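Local atomic coordinates of hypothetical protein PH0250 (PDB entry 2EKD), a protein that is of unknown function but carries a KaiC-like domain of the P-loop NTPase clan, which hints at a relationship to nucleotide-binding proteins without establishing any activity. Residues F[6-11]-F[33-38]; F[10-15]-F[150-155]; F[15-20]-F[142-147]; F[39-44]-F[113-118]. One frame throughout, in Å; residues are numbered along the deposited sequence.

Contact 1. Residues F[6-11]-F[33-38]; sequences EKFFKL and YYIVNN
F9 and I35 have the nearest CA atoms, 8.6 Å apart, and side chains of helix 5-9 are set against side chains and carbonyls of 33-38, with no hydrogen bond between the segments. Two phenylalanines carry the approach from 6-11. The F8 ring packs with Y34 in a T-shaped pair: the planes stand at 84°, the centroids are 5.7 Å apart, and the tyrosine turns its edge to the phenylalanine face, with Y34 CE2 lying 3.9 Å from F8 CG. Y34 OH comes closer still, 3.6 Å from F8 CB. A chi1 of 176° sets F8 CG anti to the backbone N; F8 CE2 lies 4.1 Å from I35 CD1. F9 uses its rim. Its CE1 lies 3.9 Å from I35 CG2, while two carbonyl oxygens meet the ring edge near its plane: I35 O sits 3.6 Å from F9 CZ, and N38 O is equally close to F9 CE2. The phenol of Y34 is hydrogen-bonded to M3 O, and P203 touches both F8 and Y34. The contact is therefore largely apolar and mostly buried; the carbonyls at the F9 edge face weakly positive ring C-H groups, probably a mildly favourable arrangement.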
loop_
_atom_site.group_PDB
_atom_site.type_symbol
_atom_site.label_atom_id
_atom_site.label_comp_id
_atom_site.label_asym_id
_atom_site.label_seq_id
_atom_site.Cartn_x
_atom_site.Cartn_y
_atom_site.Cartn_z
ATOM N N GLU F 6 -31.058 -30.436 9.718
ATOM C CA GLU F 6 -32.373 -30.251 9.114
ATOM C C GLU F 6 -32.870 -28.809 9.243
ATOM O O GLU F 6 -33.276 -28.203 8.255
ATOM C CB GLU F 6 -33.380 -31.213 9.749
ATOM C CG GLU F 6 -34.754 -31.195 9.098
ATOM C CD GLU F 6 -35.702 -32.218 9.704
ATOM O OE1 GLU F 6 -35.956 -32.144 10.926
ATOM O OE2 GLU F 6 -36.192 -33.096 8.959
ATOM N N LYS F 7 -32.832 -28.261 10.454
ATOM C CA LYS F 7 -33.283 -26.889 10.682
ATOM C C LYS F 7 -32.340 -25.877 10.026
ATOM O O LYS F 7 -32.784 -24.899 9.422
ATOM C CB LYS F 7 -33.378 -26.598 12.185
ATOM C CG LYS F 7 -34.441 -27.402 12.936
ATOM C CD LYS F 7 -34.134 -28.892 12.933
ATOM C CE LYS F 7 -35.130 -29.689 13.773
ATOM N NZ LYS F 7 -35.063 -29.345 15.228
ATOM N N PHE F 8 -31.039 -26.117 10.154
ATOM C CA PHE F 8 -30.028 -25.243 9.572
ATOM C C PHE F 8 -30.232 -25.076 8.061
ATOM O O PHE F 8 -30.249 -23.954 7.549
ATOM C CB PHE F 8 -28.630 -25.813 9.850
ATOM C CG PHE F 8 -27.514 -25.032 9.211
ATOM C CD1 PHE F 8 -27.155 -23.778 9.696
ATOM C CD2 PHE F 8 -26.823 -25.552 8.119
ATOM C CE1 PHE F 8 -26.120 -23.047 9.104
ATOM C CE2 PHE F 8 -25.787 -24.832 7.518
ATOM C CZ PHE F 8 -25.435 -23.576 8.011
ATOM N N PHE F 9 -30.390 -26.191 7.351
ATOM C CA PHE F 9 -30.577 -26.131 5.905
ATOM C C PHE F 9 -31.849 -25.384 5.511
ATOM O O PHE F 9 -31.954 -24.880 4.395
ATOM C CB PHE F 9 -30.609 -27.540 5.297
ATOM C CG PHE F 9 -29.375 -28.352 5.579
ATOM C CD1 PHE F 9 -28.108 -27.787 5.460
ATOM C CD2 PHE F 9 -29.478 -29.684 5.964
ATOM C CE1 PHE F 9 -26.964 -28.534 5.723
ATOM C CE2 PHE F 9 -28.336 -30.440 6.229
ATOM C CZ PHE F 9 -27.079 -29.863 6.110
ATOM N N LYS F 10 -32.805 -25.315 6.434
ATOM C CA LYS F 10 -34.070 -24.625 6.199
ATOM C C LYS F 10 -33.893 -23.101 6.088
ATOM O O LYS F 10 -34.797 -22.371 5.692
ATOM C CB LYS F 10 -35.030 -24.977 7.341
ATOM C CG LYS F 10 -35.462 -26.446 7.309
ATOM C CD LYS F 10 -36.268 -26.795 6.056
ATOM C CE LYS F 10 -37.001 -28.137 6.190
ATOM N NZ LYS F 10 -36.024 -29.213 6.342
ATOM N N LEU F 11 -32.700 -22.613 6.497
ATOM C CA LEU F 11 -32.402 -21.190 6.310
ATOM C C LEU F 11 -32.189 -20.865 4.831
ATOM O O LEU F 11 -32.222 -19.723 4.394
ATOM C CB LEU F 11 -31.120 -20.850 7.070
ATOM C CG LEU F 11 -31.235 -21.058 8.576
ATOM C CD1 LEU F 11 -29.913 -20.765 9.290
ATOM C CD2 LEU F 11 -32.283 -20.153 9.217
ATOM N N TYR F 33 -18.207 -30.775 9.144
ATOM C CA TYR F 33 -18.579 -32.045 9.749
ATOM C C TYR F 33 -20.060 -32.007 10.100
ATOM O O TYR F 33 -20.785 -32.964 9.870
ATOM C CB TYR F 33 -17.773 -32.301 11.025
ATOM C CG TYR F 33 -18.022 -33.673 11.607
ATOM C CD1 TYR F 33 -17.437 -34.803 11.038
ATOM C CD2 TYR F 33 -18.879 -33.849 12.695
ATOM C CE1 TYR F 33 -17.694 -36.074 11.531
ATOM C CE2 TYR F 33 -19.150 -35.125 13.199
ATOM C CZ TYR F 33 -18.552 -36.232 12.610
ATOM O OH TYR F 33 -18.808 -37.496 13.091
ATOM N N TYR F 34 -20.489 -30.886 10.668
ATOM C CA TYR F 34 -21.876 -30.692 11.061
ATOM C C TYR F 34 -22.818 -30.848 9.869
ATOM O O TYR F 34 -23.872 -31.486 9.971
ATOM C CB TYR F 34 -22.029 -29.307 11.694
ATOM C CG TYR F 34 -23.454 -28.873 11.948
ATOM C CD1 TYR F 34 -24.084 -29.152 13.169
ATOM C CD2 TYR F 34 -24.165 -28.156 10.985
ATOM C CE1 TYR F 34 -25.386 -28.721 13.424
ATOM C CE2 TYR F 34 -25.470 -27.717 11.230
ATOM C CZ TYR F 34 -26.072 -28.001 12.449
ATOM O OH TYR F 34 -27.345 -27.545 12.703
ATOM N N ILE F 35 -22.430 -30.281 8.735
ATOM C CA ILE F 35 -23.245 -30.368 7.530
ATOM C C ILE F 35 -23.299 -31.789 6.943
ATOM O O ILE F 35 -24.349 -32.226 6.468
ATOM C CB ILE F 35 -22.730 -29.378 6.450
ATOM C CG1 ILE F 35 -23.064 -27.940 6.868
ATOM C CG2 ILE F 35 -23.348 -29.702 5.089
ATOM C CD1 ILE F 35 -22.577 -26.870 5.883
ATOM N N VAL F 36 -22.180 -32.510 6.980
ATOM C CA VAL F 36 -22.134 -33.865 6.419
ATOM C C VAL F 36 -22.779 -34.912 7.353
ATOM O O VAL F 36 -23.652 -35.679 6.960
ATOM C CB VAL F 36 -20.677 -34.279 6.149
ATOM C CG1 VAL F 36 -20.631 -35.742 5.717
ATOM C CG2 VAL F 36 -20.097 -33.429 5.033
ATOM N N ASN F 37 -22.254 -34.971 8.611
ATOM C CA ASN F 37 -22.801 -35.922 9.584
ATOM C C ASN F 37 -24.328 -35.789 9.648
ATOM O O ASN F 37 -25.082 -36.742 9.443
ATOM C CB ASN F 37 -22.194 -35.576 10.952
ATOM C CG ASN F 37 -22.375 -36.714 11.943
ATOM O OD1 ASN F 37 -22.384 -36.514 13.165
ATOM N ND2 ASN F 37 -22.457 -37.948 11.405
ATOM N N ASN F 38 -24.759 -34.550 10.004
ATOM C CA ASN F 38 -26.151 -34.135 10.034
ATOM C C ASN F 38 -26.693 -33.953 8.620
ATOM O O ASN F 38 -26.438 -32.959 7.953
ATOM C CB ASN F 38 -26.240 -32.816 10.800
ATOM C CG ASN F 38 -25.803 -33.034 12.226
ATOM O OD1 ASN F 38 -26.611 -33.130 13.146
ATOM N ND2 ASN F 38 -24.473 -33.116 12.406
#

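Contact 2. Residues F[10-15]-F[150-155]; sequences KLFRVG and IAFYFV
I150 gives up the most surface to this contact, followed by F12 and then F152. From near the start of strand 149-156 the I150 side chain lies against the backbone of the loop: its CD1 is 3.8 Å from R13 C, and its CG1 is the same distance from V14 CA. Its CD1 and CG2 both come within 4.1 Å of F12 CB. The F12 ring meets F152 as a T-shaped pair, the edge of F152 directed at the face of F12, with centroids 5.3 Å apart and planes at 84°. F152 CE1 stands over the F12 face, 3.7 Å from F12 CE2. F12 forms a second edge-to-face pair with F8 of helix 5-9, while V18 touches both F12 and F152. No hydrogen bond joins the two segments; the contact rests on van der Waals packing of rings, methyls and loop backbone. R13 packs on A62 of the second subunit. Here the loop after helix 5-9 leads into strand 17-22, and the hydrophobic layer lies over one face of the parallel part of a mixed sheet, consistent with the alpha/beta architecture of the P-loop NTPase clan.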
loop_
_atom_site.group_PDB
_atom_site.type_symbol
_atom_site.label_atom_id
_atom_site.label_comp_id
_atom_site.label_asym_id
_atom_site.label_seq_id
_atom_site.Cartn_x
_atom_site.Cartn_y
_atom_site.Cartn_z
ATOM N N LYS F 10 -32.805 -25.315 6.434
ATOM C CA LYS F 10 -34.070 -24.625 6.199
ATOM C C LYS F 10 -33.893 -23.101 6.088
ATOM O O LYS F 10 -34.797 -22.371 5.692
ATOM C CB LYS F 10 -35.030 -24.977 7.341
ATOM C CG LYS F 10 -35.462 -26.446 7.309
ATOM C CD LYS F 10 -36.268 -26.795 6.056
ATOM C CE LYS F 10 -37.001 -28.137 6.190
ATOM N NZ LYS F 10 -36.024 -29.213 6.342
ATOM N N LEU F 11 -32.700 -22.613 6.497
ATOM C CA LEU F 11 -32.402 -21.190 6.310
ATOM C C LEU F 11 -32.189 -20.865 4.831
ATOM O O LEU F 11 -32.222 -19.723 4.394
ATOM C CB LEU F 11 -31.120 -20.850 7.070
ATOM C CG LEU F 11 -31.235 -21.058 8.576
ATOM C CD1 LEU F 11 -29.913 -20.765 9.290
ATOM C CD2 LEU F 11 -32.283 -20.153 9.217
ATOM N N PHE F 12 -31.896 -21.931 4.058
ATOM C CA PHE F 12 -31.635 -21.754 2.638
ATOM C C PHE F 12 -32.660 -22.500 1.774
ATOM O O PHE F 12 -33.329 -23.424 2.215
ATOM C CB PHE F 12 -30.226 -22.278 2.350
ATOM C CG PHE F 12 -29.269 -21.813 3.412
ATOM C CD1 PHE F 12 -28.808 -20.502 3.394
ATOM C CD2 PHE F 12 -28.844 -22.691 4.396
ATOM C CE1 PHE F 12 -27.923 -20.069 4.372
ATOM C CE2 PHE F 12 -27.958 -22.248 5.374
ATOM C CZ PHE F 12 -27.497 -20.936 5.369
ATOM N N ARG F 13 -32.784 -22.088 0.519
ATOM C CA ARG F 13 -33.701 -22.759 -0.393
ATOM C C ARG F 13 -32.931 -23.319 -1.585
ATOM O O ARG F 13 -31.851 -22.824 -1.929
ATOM C CB ARG F 13 -34.793 -21.798 -0.863
ATOM C CG ARG F 13 -34.310 -20.615 -1.653
ATOM C CD ARG F 13 -35.464 -19.657 -1.885
ATOM N NE ARG F 13 -36.614 -20.330 -2.485
ATOM C CZ ARG F 13 -37.794 -19.752 -2.693
ATOM N NH1 ARG F 13 -37.981 -18.484 -2.349
ATOM N NH2 ARG F 13 -38.786 -20.442 -3.240
ATOM N N VAL F 14 -33.481 -24.363 -2.197
ATOM C CA VAL F 14 -32.836 -24.996 -3.333
ATOM C C VAL F 14 -32.445 -23.995 -4.400
ATOM O O VAL F 14 -33.178 -23.044 -4.677
ATOM C CB VAL F 14 -33.737 -26.078 -3.972
ATOM C CG1 VAL F 14 -33.953 -27.204 -2.992
ATOM C CG2 VAL F 14 -35.065 -25.476 -4.391
ATOM N N GLY F 15 -31.274 -24.217 -4.991
ATOM C CA GLY F 15 -30.791 -23.335 -6.035
ATOM C C GLY F 15 -29.872 -22.252 -5.505
ATOM O O GLY F 15 -29.215 -21.561 -6.287
ATOM N N ILE F 150 -28.008 -27.158 -3.128
ATOM C CA ILE F 150 -27.769 -25.958 -2.336
ATOM C C ILE F 150 -26.264 -26.072 -2.133
ATOM O O ILE F 150 -25.800 -26.996 -1.463
ATOM C CB ILE F 150 -28.440 -25.990 -0.941
ATOM C CG1 ILE F 150 -29.967 -25.993 -1.073
ATOM C CG2 ILE F 150 -28.018 -24.750 -0.139
ATOM C CD1 ILE F 150 -30.678 -25.735 0.247
ATOM N N ALA F 151 -25.507 -25.159 -2.738
ATOM C CA ALA F 151 -24.052 -25.181 -2.634
ATOM C C ALA F 151 -23.527 -24.301 -1.497
ATOM O O ALA F 151 -24.016 -23.191 -1.268
ATOM C CB ALA F 151 -23.433 -24.744 -3.957
ATOM N N PHE F 152 -22.531 -24.815 -0.784
ATOM C CA PHE F 152 -21.905 -24.086 0.311
ATOM C C PHE F 152 -20.422 -23.960 -0.028
ATOM O O PHE F 152 -19.676 -24.926 0.108
ATOM C CB PHE F 152 -22.057 -24.852 1.632
ATOM C CG PHE F 152 -23.460 -24.864 2.183
ATOM C CD1 PHE F 152 -23.938 -23.797 2.940
ATOM C CD2 PHE F 152 -24.305 -25.939 1.941
ATOM C CE1 PHE F 152 -25.237 -23.803 3.449
ATOM C CE2 PHE F 152 -25.608 -25.953 2.444
ATOM C CZ PHE F 152 -26.074 -24.882 3.199
ATOM N N TYR F 153 -20.001 -22.786 -0.487
ATOM C CA TYR F 153 -18.595 -22.572 -0.820
ATOM C C TYR F 153 -17.816 -22.104 0.402
ATOM O O TYR F 153 -17.966 -20.960 0.837
ATOM C CB TYR F 153 -18.440 -21.528 -1.924
ATOM C CG TYR F 153 -18.811 -21.989 -3.316
ATOM C CD1 TYR F 153 -20.146 -22.151 -3.698
ATOM C CD2 TYR F 153 -17.821 -22.226 -4.267
ATOM C CE1 TYR F 153 -20.480 -22.530 -4.995
ATOM C CE2 TYR F 153 -18.140 -22.606 -5.564
ATOM C CZ TYR F 153 -19.466 -22.755 -5.925
ATOM O OH TYR F 153 -19.761 -23.129 -7.215
ATOM N N PHE F 154 -17.001 -22.997 0.962
ATOM C CA PHE F 154 -16.173 -22.672 2.121
ATOM C C PHE F 154 -14.930 -21.962 1.603
ATOM O O PHE F 154 -14.104 -22.574 0.925
ATOM C CB PHE F 154 -15.734 -23.939 2.854
ATOM C CG PHE F 154 -16.784 -24.534 3.746
ATOM C CD1 PHE F 154 -17.950 -25.077 3.213
ATOM C CD2 PHE F 154 -16.588 -24.588 5.121
ATOM C CE1 PHE F 154 -18.906 -25.670 4.039
ATOM C CE2 PHE F 154 -17.535 -25.179 5.958
ATOM C CZ PHE F 154 -18.698 -25.722 5.412
ATOM N N VAL F 155 -14.790 -20.679 1.909
ATOM C CA VAL F 155 -13.625 -19.937 1.448
ATOM C C VAL F 155 -12.907 -19.227 2.586
ATOM O O VAL F 155 -13.539 -18.682 3.491
ATOM C CB VAL F 155 -14.002 -18.871 0.389
ATOM C CG1 VAL F 155 -14.783 -19.518 -0.763
ATOM C CG2 VAL F 155 -14.816 -17.758 1.039
#

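Contact 3. Residues F[15-20]-F[142-147]; sequences GETVLV and NYVGRE
G15 and G145 form the tight part of this contact, backbone against backbone. G145 N donates to G15 O at 2.7 Å, with an N-H...O angle of 139° and the donor in the carbonyl plane. A second backbone approach runs the other way, G15 CA to R146 O at 3.3 Å with 157° at the hydrogen, a CA-H...O contact. G15 has no side chain, which lets its CA come this close, and its positive phi suits glycine. G145 holds a similarly positive phi in the type II turn Y143 to R146. Beside this, T17 meets V144 with its side chain at about a right angle; T17 OG1 is 3.3 Å from V144 CG2, while the same hydroxyl is hydrogen-bonded to R149 NH2. The looser side is that of R146 and E147, whose CB atoms are directed away from 15-20; E147 is exposed, and R146 has a long, weak ion pair with E148. At the other end of the segment N142 is hydrogen-bonded to K81 of the second subunit. The segment 142-147 leads from helix 130-141 to strand 149-156, and its turn lies at the start of strand 17-22, which neighbours 149-156 in the sheet.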
loop_
_atom_site.group_PDB
_atom_site.type_symbol
_atom_site.label_atom_id
_atom_site.label_comp_id
_atom_site.label_asym_id
_atom_site.label_seq_id
_atom_site.Cartn_x
_atom_site.Cartn_y
_atom_site.Cartn_z
ATOM N N GLY F 15 -31.274 -24.217 -4.991
ATOM C CA GLY F 15 -30.791 -23.335 -6.035
ATOM C C GLY F 15 -29.872 -22.252 -5.505
ATOM O O GLY F 15 -29.215 -21.561 -6.287
ATOM N N GLU F 16 -29.818 -22.093 -4.184
ATOM C CA GLU F 16 -28.954 -21.069 -3.604
ATOM C C GLU F 16 -27.477 -21.422 -3.631
ATOM O O GLU F 16 -27.092 -22.594 -3.621
ATOM C CB GLU F 16 -29.317 -20.774 -2.145
ATOM C CG GLU F 16 -30.486 -19.827 -1.937
ATOM C CD GLU F 16 -30.455 -19.153 -0.567
ATOM O OE1 GLU F 16 -29.544 -18.326 -0.319
ATOM O OE2 GLU F 16 -31.336 -19.451 0.265
ATOM N N THR F 17 -26.653 -20.385 -3.675
ATOM C CA THR F 17 -25.215 -20.552 -3.605
ATOM C C THR F 17 -24.866 -19.761 -2.352
ATOM O O THR F 17 -25.065 -18.546 -2.290
ATOM C CB THR F 17 -24.490 -19.975 -4.826
ATOM O OG1 THR F 17 -24.816 -20.764 -5.979
ATOM C CG2 THR F 17 -22.979 -20.018 -4.607
ATOM N N VAL F 18 -24.376 -20.470 -1.345
ATOM C CA VAL F 18 -24.029 -19.861 -0.075
ATOM C C VAL F 18 -22.523 -19.772 0.116
ATOM O O VAL F 18 -21.813 -20.776 0.067
ATOM C CB VAL F 18 -24.632 -20.670 1.096
ATOM C CG1 VAL F 18 -24.484 -19.906 2.387
ATOM C CG2 VAL F 18 -26.096 -20.987 0.810
ATOM N N LEU F 19 -22.037 -18.561 0.334
ATOM C CA LEU F 19 -20.621 -18.366 0.554
ATOM C C LEU F 19 -20.391 -18.489 2.058
ATOM O O LEU F 19 -21.043 -17.805 2.849
ATOM C CB LEU F 19 -20.209 -16.981 0.053
ATOM C CG LEU F 19 -18.715 -16.682 -0.094
ATOM C CD1 LEU F 19 -18.056 -17.709 -1.016
ATOM C CD2 LEU F 19 -18.552 -15.276 -0.651
ATOM N N VAL F 20 -19.492 -19.385 2.446
ATOM C CA VAL F 20 -19.157 -19.589 3.850
ATOM C C VAL F 20 -17.736 -19.062 4.061
ATOM O O VAL F 20 -16.753 -19.726 3.709
ATOM C CB VAL F 20 -19.205 -21.091 4.228
ATOM C CG1 VAL F 20 -18.843 -21.276 5.702
ATOM C CG2 VAL F 20 -20.596 -21.652 3.945
ATOM N N ASN F 142 -22.396 -19.200 -12.652
ATOM C CA ASN F 142 -23.088 -20.006 -13.660
ATOM C C ASN F 142 -24.008 -21.079 -13.077
ATOM O O ASN F 142 -24.924 -21.540 -13.752
ATOM C CB ASN F 142 -22.089 -20.680 -14.617
ATOM C CG ASN F 142 -21.463 -19.702 -15.605
ATOM O OD1 ASN F 142 -22.106 -18.750 -16.050
ATOM N ND2 ASN F 142 -20.208 -19.950 -15.966
ATOM N N TYR F 143 -23.774 -21.476 -11.830
ATOM C CA TYR F 143 -24.595 -22.509 -11.218
ATOM C C TYR F 143 -25.584 -21.980 -10.195
ATOM O O TYR F 143 -26.331 -22.754 -9.593
ATOM C CB TYR F 143 -23.701 -23.577 -10.590
ATOM C CG TYR F 143 -22.853 -24.273 -11.623
ATOM C CD1 TYR F 143 -23.431 -25.115 -12.579
ATOM C CD2 TYR F 143 -21.482 -24.029 -11.700
ATOM C CE1 TYR F 143 -22.660 -25.691 -13.591
ATOM C CE2 TYR F 143 -20.708 -24.593 -12.701
ATOM C CZ TYR F 143 -21.298 -25.420 -13.642
ATOM O OH TYR F 143 -20.518 -25.965 -14.629
ATOM N N VAL F 144 -25.586 -20.666 -9.994
ATOM C CA VAL F 144 -26.519 -20.054 -9.062
ATOM C C VAL F 144 -27.926 -20.254 -9.620
ATOM O O VAL F 144 -28.225 -19.840 -10.741
ATOM C CB VAL F 144 -26.242 -18.539 -8.901
ATOM C CG1 VAL F 144 -27.333 -17.892 -8.056
ATOM C CG2 VAL F 144 -24.885 -18.332 -8.241
ATOM N N GLY F 145 -28.786 -20.906 -8.849
ATOM C CA GLY F 145 -30.138 -21.121 -9.320
ATOM C C GLY F 145 -30.516 -22.536 -9.729
ATOM O O GLY F 145 -31.699 -22.799 -9.928
ATOM N N ARG F 146 -29.558 -23.451 -9.882
ATOM C CA ARG F 146 -29.948 -24.809 -10.254
ATOM C C ARG F 146 -30.473 -25.495 -9.005
ATOM O O ARG F 146 -29.755 -25.703 -8.020
ATOM C CB ARG F 146 -28.799 -25.600 -10.902
ATOM C CG ARG F 146 -27.595 -25.891 -10.051
ATOM C CD ARG F 146 -26.548 -26.695 -10.846
ATOM N NE ARG F 146 -26.869 -28.120 -10.983
ATOM C CZ ARG F 146 -27.301 -28.700 -12.101
ATOM N NH1 ARG F 146 -27.477 -27.988 -13.207
ATOM N NH2 ARG F 146 -27.546 -30.004 -12.120
ATOM N N GLU F 147 -31.758 -25.820 -9.064
ATOM C CA GLU F 147 -32.477 -26.428 -7.961
ATOM C C GLU F 147 -32.077 -27.834 -7.548
ATOM O O GLU F 147 -32.583 -28.347 -6.556
ATOM C CB GLU F 147 -33.972 -26.370 -8.266
ATOM C CG GLU F 147 -34.453 -24.943 -8.501
ATOM C CD GLU F 147 -35.927 -24.855 -8.833
ATOM O OE1 GLU F 147 -36.337 -25.382 -9.892
ATOM O OE2 GLU F 147 -36.679 -24.256 -8.036
#

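Contact 4. Residues F[39-44]-F[113-118]; sequences SKLPIV and PVINPV
I43 and I115 are joined by a single backbone bridge; the I43 CB bond leads away from 113-118, but CD1 comes back (chi2 -70°) to 3.4 Å from I115 CB, tighter than usual for carbon. The CD1 of I115 turns to another partner, L41: the two side chains cross at about a right angle and touch CD1 to CD1 at 3.9 Å. P42 lies against V114, its CB 3.9 Å from V114 CG1. The polar links are arranged around these apolar pairs. I115 N donates to P42 O at 2.9 Å, and I115 O receives V44 N at 3.0 Å in a bond of 171°, nearly straight. A chi1 of -175° sets N116 CG anti to the backbone N; its ND2 donates to V44 O at 2.7 Å, from above the carbonyl plane, and makes a second, weak bond to D46 OD2. V44 O also lies 3.1 Å from CD of P117, whose nitrogen has no hydrogen to offer. S39 OG donates to L41 O within the loop. In this way the side-chain amide of N116 takes up a carbonyl that P117 cannot serve, while I43 and I115 are buried together with V36 and I35 of helix 29-37.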
loop_
_atom_site.group_PDB
_atom_site.type_symbol
_atom_site.label_atom_id
_atom_site.label_comp_id
_atom_site.label_asym_id
_atom_site.label_seq_id
_atom_site.Cartn_x
_atom_site.Cartn_y
_atom_site.Cartn_z
ATOM N N SER F 39 -27.490 -34.856 8.053
ATOM C CA SER F 39 -28.032 -34.595 6.723
ATOM C C SER F 39 -28.980 -35.711 6.257
ATOM O O SER F 39 -28.589 -36.853 6.044
ATOM C CB SER F 39 -26.863 -34.466 5.746
ATOM O OG SER F 39 -27.314 -33.828 4.550
ATOM N N LYS F 40 -30.271 -35.351 6.140
ATOM C CA LYS F 40 -31.223 -36.296 5.560
ATOM C C LYS F 40 -31.083 -36.347 4.030
ATOM O O LYS F 40 -31.461 -37.313 3.368
ATOM C CB LYS F 40 -32.635 -35.846 5.939
ATOM C CG LYS F 40 -32.767 -35.531 7.432
ATOM C CD LYS F 40 -32.361 -36.711 8.315
ATOM C CE LYS F 40 -32.464 -36.386 9.809
ATOM N NZ LYS F 40 -31.627 -35.227 10.125
ATOM N N LEU F 41 -30.556 -35.232 3.473
ATOM C CA LEU F 41 -30.355 -35.142 2.027
ATOM C C LEU F 41 -28.991 -35.696 1.621
ATOM O O LEU F 41 -28.049 -35.734 2.402
ATOM C CB LEU F 41 -30.415 -33.662 1.632
ATOM C CG LEU F 41 -31.771 -33.018 1.902
ATOM C CD1 LEU F 41 -31.758 -31.515 1.612
ATOM C CD2 LEU F 41 -32.885 -33.610 1.039
ATOM N N PRO F 42 -28.885 -36.138 0.360
ATOM C CA PRO F 42 -27.620 -36.674 -0.154
ATOM C C PRO F 42 -26.541 -35.584 -0.168
ATOM O O PRO F 42 -26.800 -34.454 -0.587
ATOM C CB PRO F 42 -27.988 -37.129 -1.570
ATOM C CG PRO F 42 -29.447 -37.483 -1.444
ATOM C CD PRO F 42 -29.978 -36.347 -0.606
ATOM N N ILE F 43 -25.340 -35.934 0.289
ATOM C CA ILE F 43 -24.214 -35.003 0.328
ATOM C C ILE F 43 -23.232 -35.247 -0.820
ATOM O O ILE F 43 -22.815 -36.376 -1.053
ATOM C CB ILE F 43 -23.402 -35.144 1.636
ATOM C CG1 ILE F 43 -24.261 -34.784 2.856
ATOM C CG2 ILE F 43 -22.154 -34.264 1.562
ATOM C CD1 ILE F 43 -24.609 -33.317 2.964
ATOM N N VAL F 44 -22.866 -34.186 -1.529
ATOM C CA VAL F 44 -21.889 -34.284 -2.607
ATOM C C VAL F 44 -20.876 -33.159 -2.412
ATOM O O VAL F 44 -21.227 -31.974 -2.409
ATOM C CB VAL F 44 -22.526 -34.152 -3.999
ATOM C CG1 VAL F 44 -21.438 -34.166 -5.069
ATOM C CG2 VAL F 44 -23.488 -35.303 -4.238
ATOM N N PRO F 113 -32.975 -32.790 -4.132
ATOM C CA PRO F 113 -31.783 -31.936 -4.117
ATOM C C PRO F 113 -30.672 -32.494 -3.229
ATOM O O PRO F 113 -30.918 -33.328 -2.356
ATOM C CB PRO F 113 -32.322 -30.628 -3.568
ATOM C CG PRO F 113 -33.262 -31.117 -2.514
ATOM C CD PRO F 113 -34.004 -32.244 -3.225
ATOM N N VAL F 114 -29.449 -32.022 -3.447
ATOM C CA VAL F 114 -28.315 -32.472 -2.648
ATOM C C VAL F 114 -27.641 -31.286 -1.963
ATOM O O VAL F 114 -27.698 -30.162 -2.462
ATOM C CB VAL F 114 -27.241 -33.201 -3.518
ATOM C CG1 VAL F 114 -27.876 -34.338 -4.314
ATOM C CG2 VAL F 114 -26.576 -32.222 -4.456
ATOM N N ILE F 115 -27.032 -31.534 -0.809
ATOM C CA ILE F 115 -26.301 -30.489 -0.102
ATOM C C ILE F 115 -24.931 -30.598 -0.759
ATOM O O ILE F 115 -24.331 -31.676 -0.785
ATOM C CB ILE F 115 -26.222 -30.772 1.414
ATOM C CG1 ILE F 115 -27.637 -30.766 2.010
ATOM C CG2 ILE F 115 -25.357 -29.721 2.104
ATOM C CD1 ILE F 115 -28.435 -29.508 1.708
ATOM N N ASN F 116 -24.452 -29.483 -1.301
ATOM C CA ASN F 116 -23.202 -29.460 -2.052
ATOM C C ASN F 116 -22.084 -28.580 -1.485
ATOM O O ASN F 116 -21.956 -27.414 -1.852
ATOM C CB ASN F 116 -23.532 -29.020 -3.489
ATOM C CG ASN F 116 -22.336 -29.056 -4.418
ATOM O OD1 ASN F 116 -22.351 -28.419 -5.472
ATOM N ND2 ASN F 116 -21.300 -29.811 -4.048
ATOM N N PRO F 117 -21.268 -29.124 -0.571
ATOM C CA PRO F 117 -20.178 -28.320 -0.012
ATOM C C PRO F 117 -19.039 -28.259 -1.024
ATOM O O PRO F 117 -18.589 -29.291 -1.513
ATOM C CB PRO F 117 -19.769 -29.102 1.239
ATOM C CG PRO F 117 -21.031 -29.868 1.599
ATOM C CD PRO F 117 -21.497 -30.326 0.248
ATOM N N VAL F 118 -18.595 -27.050 -1.347
ATOM C CA VAL F 118 -17.490 -26.849 -2.284
ATOM C C VAL F 118 -16.319 -26.328 -1.459
ATOM O O VAL F 118 -16.416 -25.269 -0.836
ATOM C CB VAL F 118 -17.850 -25.813 -3.365
ATOM C CG1 VAL F 118 -16.685 -25.636 -4.328
ATOM C CG2 VAL F 118 -19.096 -26.263 -4.121
#

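Overall arrangement
Contacts 1 to 4 lie around the parallel part of one mixed sheet, and contacts 2, 3 and 4 all reach it: strand 149-156 runs between 17-22 and 114-119. Contacts 2 and 3 share G15 and have centres about 6 Å apart; contacts 2 and 4 are about 9 Å apart, as are 1 and 4, while 3 and 4 are about 13 Å apart. Helices 5-9 and 29-37 of contact 1 cover F152 and I115, so their packing continues into contacts 2 and 4. Along the chain, contact 1 closes before contact 4 opens, and contact 4 falls within the spans of contacts 2 and 3. Segments distant in sequence are thus brought together at neighbouring strands, and contacts 2 and 3 also touch the second subunit.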